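Local atomic coordinates of DNA polymerase III subunit beta (Helicobacter pylori 26695, PDB entry 4S3I), a protein that acts as the sliding clamp of DNA replication, tethering DNA polymerases and other proteins to DNA and making them processive. Residues Q20-K25 with L210-E215; V137-K142 with L170-T175; P145-T150 with R204-I209; T177-Y182 with N323-L328. All coordinates share one frame; numbering follows the deposited sequence.

Contact 1: residues Q20-K25 with L210-E215; sequences QAFLDK and LKLFYE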
# COMPACT_ATOMS: atom_id res chain seq x y z
N GLN A 20 -8.80 -11.47 12.78
CA GLN A 20 -7.44 -10.97 13.00
C GLN A 20 -7.43 -9.67 13.80
O GLN A 20 -6.58 -9.47 14.66
CB GLN A 20 -6.71 -10.80 11.67
CG GLN A 20 -6.52 -12.10 10.91
CD GLN A 20 -5.70 -13.11 11.69
OE1 GLN A 20 -4.53 -12.84 12.01
NE2 GLN A 20 -6.29 -14.26 12.02
N ALA A 21 -8.41 -8.81 13.55
CA ALA A 21 -8.43 -7.48 14.16
C ALA A 21 -8.68 -7.52 15.65
O ALA A 21 -8.52 -6.52 16.35
CB ALA A 21 -9.45 -6.59 13.48
N PHE A 22 -9.08 -8.69 16.16
CA PHE A 22 -9.45 -8.82 17.56
C PHE A 22 -8.39 -9.56 18.36
O PHE A 22 -8.64 -9.95 19.50
CB PHE A 22 -10.80 -9.52 17.70
CG PHE A 22 -11.92 -8.81 17.00
CD1 PHE A 22 -12.77 -7.98 17.71
CD2 PHE A 22 -12.10 -8.95 15.64
CE1 PHE A 22 -13.81 -7.30 17.06
CE2 PHE A 22 -13.14 -8.27 14.98
CZ PHE A 22 -13.98 -7.45 15.70
N LEU A 23 -7.23 -9.76 17.76
CA LEU A 23 -6.12 -10.44 18.42
C LEU A 23 -5.00 -9.46 18.69
O LEU A 23 -4.72 -8.58 17.87
CB LEU A 23 -5.58 -11.55 17.53
CG LEU A 23 -6.60 -12.60 17.10
CD1 LEU A 23 -6.00 -13.48 16.03
CD2 LEU A 23 -7.01 -13.41 18.29
N ASP A 24 -4.34 -9.61 19.84
CA ASP A 24 -3.08 -8.92 20.05
C ASP A 24 -2.01 -9.87 19.53
O ASP A 24 -1.67 -10.85 20.20
CB ASP A 24 -2.90 -8.61 21.54
CG ASP A 24 -3.90 -7.60 22.05
OD1 ASP A 24 -4.30 -6.73 21.23
OD2 ASP A 24 -4.30 -7.66 23.24
N LYS A 25 -1.52 -9.60 18.33
CA LYS A 25 -0.75 -10.59 17.58
C LYS A 25 0.75 -10.66 17.87
O LYS A 25 1.40 -11.64 17.52
CB LYS A 25 -1.00 -10.44 16.07
CG LYS A 25 -2.45 -10.69 15.65
CD LYS A 25 -2.70 -10.39 14.16
CE LYS A 25 -2.90 -8.89 13.90
NZ LYS A 25 -4.07 -8.32 14.65
N LEU A 210 -17.57 -1.47 10.60
CA LEU A 210 -17.60 -1.22 9.16
C LEU A 210 -17.09 -2.41 8.35
O LEU A 210 -17.53 -2.62 7.21
CB LEU A 210 -16.83 0.06 8.81
CG LEU A 210 -17.43 1.35 9.35
CD1 LEU A 210 -16.53 2.54 9.00
CD2 LEU A 210 -18.84 1.57 8.79
N LYS A 211 -16.17 -3.19 8.92
CA LYS A 211 -15.65 -4.34 8.18
C LYS A 211 -16.61 -5.52 8.24
O LYS A 211 -16.56 -6.41 7.39
CB LYS A 211 -14.28 -4.77 8.72
CG LYS A 211 -13.22 -3.70 8.79
CD LYS A 211 -11.96 -4.29 9.43
CE LYS A 211 -11.13 -3.23 10.13
NZ LYS A 211 -9.99 -3.84 10.90
N LEU A 212 -17.47 -5.55 9.25
CA LEU A 212 -18.25 -6.73 9.53
C LEU A 212 -19.68 -6.63 9.03
O LEU A 212 -20.26 -7.62 8.56
CB LEU A 212 -18.28 -7.01 11.03
CG LEU A 212 -16.95 -7.45 11.64
CD1 LEU A 212 -16.97 -7.33 13.16
CD2 LEU A 212 -16.67 -8.88 11.23
N PHE A 213 -20.25 -5.44 9.13
CA PHE A 213 -21.70 -5.31 8.98
C PHE A 213 -22.08 -4.31 7.91
O PHE A 213 -21.33 -3.38 7.64
CB PHE A 213 -22.34 -4.92 10.31
CG PHE A 213 -22.06 -5.89 11.44
CD1 PHE A 213 -22.73 -7.10 11.50
CD2 PHE A 213 -21.14 -5.57 12.42
CE1 PHE A 213 -22.47 -8.01 12.55
CE2 PHE A 213 -20.87 -6.46 13.47
CZ PHE A 213 -21.53 -7.68 13.53
N TYR A 214 -23.25 -4.49 7.33
CA TYR A 214 -23.75 -3.57 6.32
C TYR A 214 -25.26 -3.35 6.54
O TYR A 214 -25.70 -2.26 6.90
CB TYR A 214 -23.45 -4.11 4.93
CG TYR A 214 -23.89 -3.19 3.82
CD1 TYR A 214 -23.28 -1.95 3.64
CD2 TYR A 214 -24.90 -3.56 2.93
CE1 TYR A 214 -23.67 -1.10 2.62
CE2 TYR A 214 -25.30 -2.72 1.91
CZ TYR A 214 -24.68 -1.49 1.76
OH TYR A 214 -25.07 -0.64 0.74
N GLU A 215 -26.04 -4.40 6.34
CA GLU A 215 -27.46 -4.33 6.66
C GLU A 215 -27.96 -5.66 7.22
O GLU A 215 -27.22 -6.65 7.23
CB GLU A 215 -28.27 -3.92 5.43
CG GLU A 215 -28.12 -4.87 4.25
CD GLU A 215 -28.89 -4.38 3.03
OE1 GLU A 215 -29.50 -3.29 3.12
OE2 GLU A 215 -28.89 -5.09 2.00

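Contact 2: residues V137-K142 with L170-T175; sequences VDAFKK and LSVVGT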
# COMPACT_ATOMS: atom_id res chain seq x y z
N VAL A 137 -24.66 2.04 8.98
CA VAL A 137 -23.23 1.97 8.65
C VAL A 137 -22.84 3.09 7.68
O VAL A 137 -21.67 3.48 7.60
CB VAL A 137 -22.78 0.59 8.12
CG1 VAL A 137 -23.30 -0.53 9.03
CG2 VAL A 137 -23.24 0.38 6.67
N ASP A 138 -23.82 3.58 6.92
CA ASP A 138 -23.58 4.72 6.05
C ASP A 138 -23.26 5.94 6.91
O ASP A 138 -22.30 6.66 6.66
CB ASP A 138 -24.82 4.98 5.19
CG ASP A 138 -24.57 6.03 4.11
OD1 ASP A 138 -23.54 5.95 3.42
OD2 ASP A 138 -25.41 6.95 3.95
N ALA A 139 -24.06 6.16 7.95
CA ALA A 139 -23.80 7.22 8.90
C ALA A 139 -22.43 7.05 9.56
O ALA A 139 -21.67 8.00 9.70
CB ALA A 139 -24.92 7.28 9.97
N PHE A 140 -22.12 5.82 9.98
CA PHE A 140 -20.84 5.54 10.63
C PHE A 140 -19.68 5.86 9.69
O PHE A 140 -18.71 6.51 10.07
CB PHE A 140 -20.75 4.06 11.07
CG PHE A 140 -21.56 3.72 12.29
CD1 PHE A 140 -22.20 4.71 13.02
CD2 PHE A 140 -21.66 2.40 12.71
CE1 PHE A 140 -22.94 4.40 14.15
CE2 PHE A 140 -22.40 2.07 13.85
CZ PHE A 140 -23.04 3.07 14.57
N LYS A 141 -19.77 5.39 8.45
CA LYS A 141 -18.67 5.59 7.52
C LYS A 141 -18.49 7.07 7.18
O LYS A 141 -17.37 7.55 6.96
CB LYS A 141 -18.90 4.77 6.24
CG LYS A 141 -17.71 4.75 5.30
CD LYS A 141 -18.13 4.38 3.88
CE LYS A 141 -16.93 4.37 2.93
NZ LYS A 141 -17.30 4.46 1.49
N LYS A 142 -19.59 7.81 7.16
CA LYS A 142 -19.54 9.21 6.74
C LYS A 142 -18.99 10.09 7.85
O LYS A 142 -18.36 11.11 7.60
CB LYS A 142 -20.92 9.68 6.27
CG LYS A 142 -21.25 9.24 4.86
CD LYS A 142 -22.70 9.57 4.48
CE LYS A 142 -22.98 9.22 3.01
NZ LYS A 142 -24.45 9.26 2.73
N LEU A 170 -32.99 8.09 15.73
CA LEU A 170 -31.65 7.83 16.23
C LEU A 170 -30.75 8.89 15.64
O LEU A 170 -30.67 9.05 14.41
CB LEU A 170 -31.19 6.44 15.78
CG LEU A 170 -29.70 6.12 15.94
CD1 LEU A 170 -29.29 6.20 17.41
CD2 LEU A 170 -29.41 4.74 15.37
N SER A 171 -30.08 9.65 16.51
CA SER A 171 -29.12 10.64 16.04
C SER A 171 -27.71 10.08 16.18
O SER A 171 -27.37 9.44 17.18
CB SER A 171 -29.25 11.95 16.82
OG SER A 171 -30.57 12.44 16.75
N VAL A 172 -26.89 10.35 15.17
CA VAL A 172 -25.52 9.86 15.11
C VAL A 172 -24.63 11.07 14.94
O VAL A 172 -24.84 11.87 14.02
CB VAL A 172 -25.34 8.85 13.98
CG1 VAL A 172 -23.94 8.29 13.97
CG2 VAL A 172 -26.35 7.70 14.10
N VAL A 173 -23.66 11.24 15.84
CA VAL A 173 -22.85 12.46 15.92
C VAL A 173 -21.38 12.14 16.18
O VAL A 173 -21.06 11.31 17.05
CB VAL A 173 -23.32 13.38 17.06
CG1 VAL A 173 -22.61 14.72 17.00
CG2 VAL A 173 -24.83 13.59 17.02
N GLY A 174 -20.49 12.79 15.43
CA GLY A 174 -19.07 12.75 15.74
C GLY A 174 -18.54 14.17 15.78
O GLY A 174 -19.03 15.03 15.04
N THR A 175 -17.56 14.44 16.63
CA THR A 175 -16.90 15.75 16.59
C THR A 175 -15.47 15.68 17.10
O THR A 175 -15.14 14.79 17.90
CB THR A 175 -17.68 16.82 17.37
OG1 THR A 175 -16.90 18.02 17.46
CG2 THR A 175 -17.98 16.34 18.77

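Contact 3: residues P145-T150 with R204-I209; sequences PVIEQT and RALLEI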
# COMPACT_ATOMS: atom_id res chain seq x y z
N PRO A 145 -14.43 9.97 9.77
CA PRO A 145 -13.22 10.77 9.59
C PRO A 145 -13.08 11.95 10.54
O PRO A 145 -11.97 12.45 10.70
CB PRO A 145 -13.35 11.29 8.16
CG PRO A 145 -14.19 10.29 7.46
CD PRO A 145 -15.17 9.81 8.49
N VAL A 146 -14.16 12.42 11.15
CA VAL A 146 -14.03 13.59 12.02
C VAL A 146 -13.61 13.19 13.42
O VAL A 146 -13.19 14.03 14.21
CB VAL A 146 -15.32 14.44 12.06
CG1 VAL A 146 -15.85 14.68 10.63
CG2 VAL A 146 -16.38 13.77 12.92
N ILE A 147 -13.73 11.90 13.73
CA ILE A 147 -13.51 11.43 15.10
C ILE A 147 -12.05 11.09 15.37
O ILE A 147 -11.45 10.29 14.64
CB ILE A 147 -14.41 10.22 15.41
CG1 ILE A 147 -15.87 10.64 15.35
CG2 ILE A 147 -14.11 9.65 16.79
CD1 ILE A 147 -16.85 9.48 15.38
N GLU A 148 -11.49 11.71 16.41
CA GLU A 148 -10.16 11.37 16.91
C GLU A 148 -10.26 10.11 17.77
O GLU A 148 -10.88 10.11 18.84
CB GLU A 148 -9.59 12.50 17.77
CG GLU A 148 -9.10 13.72 17.01
CD GLU A 148 -8.61 14.82 17.95
OE1 GLU A 148 -8.85 16.01 17.64
OE2 GLU A 148 -7.98 14.50 18.98
N GLN A 149 -9.66 9.03 17.29
CA GLN A 149 -9.63 7.76 18.01
C GLN A 149 -8.82 7.93 19.28
O GLN A 149 -9.31 7.71 20.39
CB GLN A 149 -8.97 6.70 17.13
CG GLN A 149 -9.05 5.29 17.64
CD GLN A 149 -8.91 4.28 16.53
OE1 GLN A 149 -8.55 4.63 15.40
NE2 GLN A 149 -9.20 3.02 16.83
N THR A 150 -7.57 8.33 19.10
CA THR A 150 -6.67 8.62 20.21
C THR A 150 -6.96 9.98 20.83
O THR A 150 -6.05 10.63 21.35
CB THR A 150 -5.19 8.60 19.75
OG1 THR A 150 -4.68 9.94 19.75
CG2 THR A 150 -5.06 8.01 18.35
N ARG A 204 -12.43 2.55 17.50
CA ARG A 204 -11.95 1.24 17.07
C ARG A 204 -13.13 0.33 16.74
O ARG A 204 -13.14 -0.34 15.71
CB ARG A 204 -11.09 0.57 18.15
CG ARG A 204 -10.58 -0.81 17.73
CD ARG A 204 -10.11 -1.63 18.91
NE ARG A 204 -9.70 -2.97 18.51
CZ ARG A 204 -9.13 -3.85 19.32
NH1 ARG A 204 -8.89 -3.52 20.58
NH2 ARG A 204 -8.78 -5.06 18.88
N ALA A 205 -14.12 0.33 17.63
CA ALA A 205 -15.32 -0.45 17.43
C ALA A 205 -16.01 -0.02 16.15
O ALA A 205 -16.45 -0.85 15.34
CB ALA A 205 -16.27 -0.30 18.63
N LEU A 206 -16.11 1.29 15.97
CA LEU A 206 -16.71 1.85 14.75
C LEU A 206 -16.05 1.25 13.51
O LEU A 206 -16.71 0.71 12.61
CB LEU A 206 -16.59 3.38 14.75
CG LEU A 206 -17.52 4.21 13.84
CD1 LEU A 206 -17.27 5.70 14.06
CD2 LEU A 206 -17.37 3.90 12.37
N LEU A 207 -14.73 1.32 13.46
CA LEU A 207 -14.01 0.83 12.29
C LEU A 207 -14.17 -0.67 12.10
O LEU A 207 -14.35 -1.14 10.98
CB LEU A 207 -12.54 1.23 12.40
CG LEU A 207 -12.33 2.74 12.38
CD1 LEU A 207 -10.91 3.12 12.81
CD2 LEU A 207 -12.64 3.30 10.98
N GLU A 208 -14.16 -1.43 13.20
CA GLU A 208 -14.43 -2.87 13.09
C GLU A 208 -15.84 -3.15 12.57
O GLU A 208 -16.03 -4.01 11.70
CB GLU A 208 -14.17 -3.59 14.43
CG GLU A 208 -12.73 -3.48 14.93
CD GLU A 208 -11.69 -3.80 13.85
OE1 GLU A 208 -11.98 -4.59 12.93
OE2 GLU A 208 -10.56 -3.26 13.94
N ILE A 209 -16.84 -2.45 13.11
CA ILE A 209 -18.21 -2.61 12.64
C ILE A 209 -18.31 -2.44 11.13
O ILE A 209 -19.03 -3.18 10.44
CB ILE A 209 -19.16 -1.62 13.34
CG1 ILE A 209 -19.44 -2.09 14.76
CG2 ILE A 209 -20.50 -1.50 12.58
CD1 ILE A 209 -19.81 -0.97 15.70

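Contact 4: residues T177-Y182 with N323-L328; sequences TKRLSY and NAKFFL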
# COMPACT_ATOMS: atom_id res chain seq x y z
N THR A 177 -14.07 18.89 17.93
CA THR A 177 -14.04 20.29 18.40
C THR A 177 -13.76 21.38 17.36
O THR A 177 -14.02 22.56 17.63
CB THR A 177 -13.09 20.52 19.62
OG1 THR A 177 -11.72 20.36 19.21
CG2 THR A 177 -13.43 19.55 20.74
N LYS A 178 -13.23 21.01 16.19
CA LYS A 178 -13.07 21.97 15.09
C LYS A 178 -14.26 21.84 14.15
O LYS A 178 -14.63 22.78 13.44
CB LYS A 178 -11.80 21.69 14.30
CG LYS A 178 -10.49 21.88 15.05
CD LYS A 178 -10.36 23.29 15.61
CE LYS A 178 -8.91 23.66 15.93
NZ LYS A 178 -8.25 24.37 14.79
N ARG A 179 -14.85 20.65 14.15
CA ARG A 179 -15.95 20.33 13.27
C ARG A 179 -16.82 19.28 13.92
O ARG A 179 -16.39 18.58 14.85
CB ARG A 179 -15.43 19.83 11.93
CG ARG A 179 -14.32 18.82 12.09
CD ARG A 179 -13.85 18.28 10.78
NE ARG A 179 -12.70 17.39 10.97
CZ ARG A 179 -12.24 16.57 10.03
NH1 ARG A 179 -12.83 16.55 8.84
NH2 ARG A 179 -11.20 15.79 10.27
N LEU A 180 -18.04 19.17 13.44
CA LEU A 180 -19.04 18.31 14.05
C LEU A 180 -19.90 17.82 12.91
O LEU A 180 -20.40 18.62 12.11
CB LEU A 180 -19.86 19.11 15.06
CG LEU A 180 -21.01 18.41 15.77
CD1 LEU A 180 -21.02 18.79 17.24
CD2 LEU A 180 -22.32 18.80 15.12
N SER A 181 -20.04 16.50 12.81
CA SER A 181 -20.88 15.92 11.77
C SER A 181 -21.98 15.14 12.46
O SER A 181 -21.75 14.46 13.47
CB SER A 181 -20.09 15.00 10.85
OG SER A 181 -19.21 15.75 10.04
N TYR A 182 -23.18 15.25 11.91
CA TYR A 182 -24.34 14.62 12.53
C TYR A 182 -25.34 14.16 11.50
O TYR A 182 -25.32 14.60 10.34
CB TYR A 182 -25.02 15.59 13.51
CG TYR A 182 -25.63 16.80 12.84
CD1 TYR A 182 -24.89 17.96 12.66
CD2 TYR A 182 -26.95 16.79 12.40
CE1 TYR A 182 -25.44 19.08 12.05
CE2 TYR A 182 -27.51 17.90 11.79
CZ TYR A 182 -26.74 19.04 11.62
OH TYR A 182 -27.28 20.15 11.02
N ASN A 323 -10.57 25.49 6.25
CA ASN A 323 -9.61 24.39 6.30
C ASN A 323 -9.93 23.45 5.13
O ASN A 323 -11.05 22.95 4.99
CB ASN A 323 -9.71 23.65 7.65
CG ASN A 323 -8.78 22.44 7.74
OD1 ASN A 323 -8.82 21.54 6.89
ND2 ASN A 323 -7.97 22.39 8.80
N ALA A 324 -8.93 23.24 4.27
CA ALA A 324 -9.14 22.52 3.02
C ALA A 324 -9.56 21.07 3.27
O ALA A 324 -10.57 20.59 2.73
CB ALA A 324 -7.88 22.58 2.15
N LYS A 325 -8.79 20.38 4.10
CA LYS A 325 -9.10 18.99 4.45
C LYS A 325 -10.49 18.85 5.06
O LYS A 325 -11.24 17.94 4.71
CB LYS A 325 -8.05 18.43 5.41
CG LYS A 325 -8.41 17.09 6.04
CD LYS A 325 -7.50 16.81 7.24
CE LYS A 325 -7.74 15.43 7.84
NZ LYS A 325 -6.98 15.27 9.12
N PHE A 326 -10.87 19.75 5.97
CA PHE A 326 -12.20 19.61 6.59
C PHE A 326 -13.28 19.81 5.53
O PHE A 326 -14.27 19.06 5.48
CB PHE A 326 -12.42 20.62 7.72
CG PHE A 326 -11.49 20.46 8.89
CD1 PHE A 326 -10.63 19.37 8.98
CD2 PHE A 326 -11.48 21.40 9.91
CE1 PHE A 326 -9.77 19.23 10.06
CE2 PHE A 326 -10.63 21.27 10.99
CZ PHE A 326 -9.77 20.18 11.07
N PHE A 327 -13.10 20.82 4.70
CA PHE A 327 -14.10 21.12 3.68
C PHE A 327 -14.24 19.92 2.76
O PHE A 327 -15.35 19.50 2.42
CB PHE A 327 -13.67 22.36 2.89
CG PHE A 327 -14.82 23.14 2.30
CD1 PHE A 327 -15.51 22.67 1.19
CD2 PHE A 327 -15.21 24.36 2.87
CE1 PHE A 327 -16.58 23.40 0.63
CE2 PHE A 327 -16.27 25.10 2.33
CZ PHE A 327 -16.97 24.61 1.20
N LEU A 328 -13.11 19.36 2.35
CA LEU A 328 -13.15 18.20 1.45
C LEU A 328 -13.85 17.03 2.12
O LEU A 328 -14.68 16.35 1.51
CB LEU A 328 -11.74 17.78 1.02
CG LEU A 328 -11.09 18.64 -0.05
CD1 LEU A 328 -9.65 18.20 -0.31
CD2 LEU A 328 -11.92 18.56 -1.34
O HOH W 1 -15.29 17.97 8.00

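Contact 1: residues Q20-K25 with L210-E215
The ring of Phe-22 and the side chain of Leu-212 reach for each other from opposite directions and meet at one point, Phe-22 CZ lying 3.9 Å from Leu-212 CD1. The methyl sits at the ring's edge, near its plane, so the ring offers its far corner and not a face. Beside this pair, Lys-211 brings the end of its chain up to Ala-21: its NZ stands 3.8 Å from Ala-21 CB, a plain packing contact. The lysine chain runs extended beyond CG, which carries the amine across to the other segment, but its charge belongs to its own helix, where Glu-208 forms a salt bridge with it.

One layer back, the loop 20-25 is tied to itself. Gln-20 O accepts from Leu-23 N at 3.2 Å and from Lys-25 NZ at 2.8 Å, and the two donors arrive from opposite faces of the carbonyl plane, a double grip that closes the turn carrying Ala-21 and Phe-22. Ala-21 O in turn takes a hydrogen bond from Arg-204. On the other side, Leu-212 closes its helix and Phe-213 is the first residue to leave it.

The contact joins the N-terminal and central domains of the clamp: the loop after helix 9-19 meets the C-terminal end of helix 203-212, while Leu-55 of strand 53-60 touches both Phe-22 and Leu-212, and Phe-235 of strand 233-238 also packs on Leu-212.

Contact 2: residues V137-K142 with L170-T175
Helix 135-143 comes nearest to strand 169-175 where the CA atoms of Ala-139 and Val-172 stand 7.0 Å apart, close enough for a methyl and a valine branch to meet between them. On the strand side a single atom does the work: Val-172 CG1. It lies 4.2 Å from Ala-139 CB and 4.0 Å from Phe-140 CE1, sitting at the edge of the phenylalanine ring near its plane. Placed anti to the backbone N (chi1 -177°), CG1 is the branch that meets both helix residues. Phe-140 starts off the other way, its CB directed away from the strand, yet the end of the ring comes back toward the strand, the two side chains crossing at about a right angle.

This is a helix packed on the inner face of an antiparallel sheet, the recurring build of the DNA clamp domain, here the central one. The same valine also touches Ile-159 and Thr-183 on the two flanking strands, and Phe-140 packs against Leu-206 and Ile-209 of helix 203-212, the helix beside its own. On a different side of helix 135-143, Lys-142 NZ forms a salt bridge with Asp-138 OD2 at 2.8 Å, meeting the carboxylate on its syn side; both side chains also bond to the backbone of Ala-365.

Contact 3: residues P145-T150 with R204-I209
Gln-149 lays its amide against the first turn of helix 203-212, and Ile-147 packs deeper down on Leu-206. The glutamine leaves its backbone with CG on the far side from N (chi1 -171°) and stays extended beyond, which takes the amide across to the helix. There, as modelled, NE2 lies 3.3 Å from Arg-204 CA and 3.4 Å from Arg-204 CB, while OE1 stands 3.8 Å from Leu-207 CD1. These are packing contacts; NE2 and Arg-204 N are both donors and do not bond. That approach, in a poorly ordered side chain, leaves the amide's orientation uncertain.

Arg-204 stretches out from CG to NE and leads its guanidinium away from the glutamine, toward Ala-21 of the N-terminal domain. The buried half is firmer in kind: Ile-147 CD1 meets Leu-206 CD1 at 4.0 Å, methyl to methyl, the two side chains crossing obliquely. Leu-206 reaches it with CG anti to the backbone N (chi1 -160°), and Ile-147 extends its longer branch, CG1 and CD1, toward the helix.

Both of these residues also touch Ile-159 of strand 158-164, so the loop that follows helix 135-143 is pinned over helix 203-212 and the sheet of the central domain, with Lys-203 bonding to Ile-147 O.

Contact 4: residues T177-Y182 with N323-L328
Facing Arg-179 and Lys-178 at the start of strand 179-185 is the first turn of helix 324-332. Asn-323 is its N-cap: OD1 accepts from Phe-326 N at 2.9 Å, and the amide ND2 comes to lie over the centre of one face of the Phe-326 ring. Lys-325 reaches out with an extended chain until its CE is 4.2 Å from Arg-179 NH2.

Phe-326 carries the contact. Its other face takes the arginine, with guanidinium and ring planes only 16° apart, so the guanidinium lies nearly parallel over that face, offset toward the rim, with Arg-179 CZ 3.4 Å from Phe-326 CD1. Arg-179 CD adds a CH-pi contact, 3.9 Å from the ring centroid. The arginine's CG is wedged between its backbone N and carbonyl carbon (chi1 45°), and the chain then runs straight to NE. Lys-178 CB closes in on Phe-326 CE2 at 3.5 Å. A water accepts from Arg-179 NH1 in the guanidinium plane and donates to Phe-326 O.

Central and C-terminal domains meet here, and salt bridges from Arg-179 to Asp-176 and Glu-329, one acid from each, fix the rotation of the guanidinium. The two acids probably offset the like charge of the Lys-325 ammonium, whose NZ lies 4.4 Å from Arg-179 NH2, so that the guanidinium can stay against the ring.

Contacts 2 and 3 build the central domain from within, their centres 11 Å apart, while contacts 1 and 4 join that domain to its N-terminal and C-terminal neighbours. Helix 203-212 serves both contact 1 and contact 3, whose centres lie 12 Å apart; a probable hydrogen bond from Arg-204 NH2 to Ala-21 O, 2.9 Å, links them directly. Phe-140 CB on Leu-206 CD2, 3.6 Å, couples contact 2 to contact 3. Contacts 2 and 4 share a sheet, with Ser-181 N and Gly-174 O 2.9 Å apart on adjacent strands. Contacts 1 and 4, the two domain junctions, do not touch: their nearest atoms are about 13 Å apart.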